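Long-range contact in hypothetical protein SMU.776 (Streptococcus mutans, PDB 2B78), which is of unknown function but probably acts as an RNA-binding methyltransferase that uses S-adenosyl-L-methionine: residues 69-75 / 134-138. Numbering follows the deposited sequence.
Sequences LNVTYFI and EIVAA
The first turn of helix 71-83, entered from the loop residue Leu69 and an extended Asn70, crosses residues 134-138, in the middle of helix 132-142. The short axes run 8.1 Å apart and cross at -48°, with Val71 CA 5.1 Å from Glu134 CA and Ile75 CA 4.8 Å from Ala138 CA. Asn70 is the N-cap, its OD1 accepting from Tyr73 N at 3.0 Å. The chief bump is the methyl of Ala138, which seats in the hollow between Val71, Phe74 and Ile75: Ala138 CB lies 3.4 Å from Phe74 CB, 3.5 Å from Val71 O and 3.6 Å from Ile75 CG1. Phe74, chi1 m, swings its ring over Ile135, whose CG1 makes a CH-pi contact 3.6 Å from the ring centroid; Phe107 meets the same ring edge-to-face. Val71, chi1 p, brings CG2 to 3.7 Å from Glu134 O. Glu134, chi1 p and chi2 t, reaches back to the helix start, OE1 2.6 Å from Leu69 O. The contact joins helix 71-83, which follows strand 57-63, to helix 132-142, whose Ile135 packs on Trp123 of strand 118-123, and its chemistry implies cohesion chiefly through apolar shape fit, with the carboxyl group of Glu134 at the margin.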
# COMPACT_ATOMS: atom_id res chain seq x y z
N LEU A 69 11.92 -10.93 22.81
CA LEU A 69 10.64 -10.84 22.12
C LEU A 69 9.54 -11.69 22.75
O LEU A 69 9.12 -12.69 22.15
CB LEU A 69 10.77 -11.25 20.65
CG LEU A 69 11.48 -10.31 19.68
CD1 LEU A 69 11.36 -10.89 18.27
CD2 LEU A 69 10.86 -8.93 19.74
N ASN A 70 9.07 -11.32 23.93
CA ASN A 70 8.00 -12.08 24.56
C ASN A 70 6.67 -11.37 24.34
O ASN A 70 6.62 -10.27 23.77
CB ASN A 70 8.28 -12.26 26.05
CG ASN A 70 8.64 -10.96 26.73
OD1 ASN A 70 8.13 -9.90 26.37
ND2 ASN A 70 9.51 -11.03 27.74
N VAL A 71 5.58 -11.98 24.78
CA VAL A 71 4.27 -11.38 24.58
C VAL A 71 4.17 -9.96 25.14
O VAL A 71 3.51 -9.09 24.55
CB VAL A 71 3.14 -12.29 25.14
CG1 VAL A 71 3.28 -12.45 26.64
CG2 VAL A 71 1.78 -11.73 24.77
N THR A 72 4.83 -9.69 26.26
CA THR A 72 4.78 -8.35 26.85
C THR A 72 5.42 -7.30 25.94
O THR A 72 4.96 -6.15 25.89
CB THR A 72 5.46 -8.31 28.23
OG1 THR A 72 4.64 -8.98 29.18
CG2 THR A 72 5.67 -6.86 28.68
N TYR A 73 6.47 -7.69 25.23
CA TYR A 73 7.14 -6.76 24.34
C TYR A 73 6.17 -6.31 23.25
O TYR A 73 6.17 -5.14 22.86
CB TYR A 73 8.37 -7.40 23.71
CG TYR A 73 9.17 -6.44 22.86
CD1 TYR A 73 9.98 -5.47 23.46
CD2 TYR A 73 9.10 -6.48 21.47
CE1 TYR A 73 10.72 -4.58 22.69
CE2 TYR A 73 9.84 -5.59 20.69
CZ TYR A 73 10.64 -4.64 21.30
OH TYR A 73 11.38 -3.77 20.54
N PHE A 74 5.35 -7.23 22.76
CA PHE A 74 4.39 -6.88 21.72
C PHE A 74 3.21 -6.08 22.27
O PHE A 74 2.66 -5.22 21.58
CB PHE A 74 3.92 -8.13 20.98
CG PHE A 74 4.97 -8.73 20.08
CD1 PHE A 74 5.40 -8.04 18.94
CD2 PHE A 74 5.58 -9.94 20.40
CE1 PHE A 74 6.42 -8.56 18.14
CE2 PHE A 74 6.59 -10.46 19.60
CZ PHE A 74 7.02 -9.77 18.47
N ILE A 75 2.82 -6.35 23.52
CA ILE A 75 1.72 -5.59 24.13
C ILE A 75 2.14 -4.11 24.16
O ILE A 75 1.34 -3.22 23.83
CB ILE A 75 1.43 -6.10 25.57
CG1 ILE A 75 0.72 -7.45 25.50
CG2 ILE A 75 0.57 -5.10 26.33
CD1 ILE A 75 0.59 -8.16 26.83
N GLU A 134 2.33 -15.44 19.86
CA GLU A 134 2.53 -14.44 20.91
C GLU A 134 2.16 -13.06 20.39
O GLU A 134 1.57 -12.26 21.12
CB GLU A 134 3.98 -14.47 21.40
CG GLU A 134 5.01 -14.56 20.30
CD GLU A 134 6.38 -14.91 20.83
OE1 GLU A 134 6.97 -14.06 21.54
OE2 GLU A 134 6.87 -16.03 20.54
N ILE A 135 2.48 -12.78 19.14
CA ILE A 135 2.12 -11.49 18.55
C ILE A 135 0.60 -11.30 18.60
O ILE A 135 0.11 -10.26 19.03
CB ILE A 135 2.58 -11.39 17.07
CG1 ILE A 135 4.11 -11.36 17.00
CG2 ILE A 135 1.97 -10.14 16.42
CD1 ILE A 135 4.66 -11.24 15.59
N VAL A 136 -0.14 -12.30 18.14
CA VAL A 136 -1.59 -12.21 18.12
C VAL A 136 -2.15 -12.11 19.54
O VAL A 136 -3.04 -11.30 19.81
CB VAL A 136 -2.22 -13.43 17.40
CG1 VAL A 136 -3.72 -13.35 17.44
CG2 VAL A 136 -1.75 -13.46 15.95
N ALA A 137 -1.62 -12.92 20.45
CA ALA A 137 -2.05 -12.92 21.84
C ALA A 137 -1.93 -11.50 22.41
O ALA A 137 -2.84 -11.01 23.09
CB ALA A 137 -1.20 -13.90 22.65
N ALA A 138 -0.79 -10.86 22.15
CA ALA A 138 -0.54 -9.51 22.61
C ALA A 138 -1.52 -8.53 21.98
O ALA A 138 -2.01 -7.60 22.65
CB ALA A 138 0.88 -9.09 22.27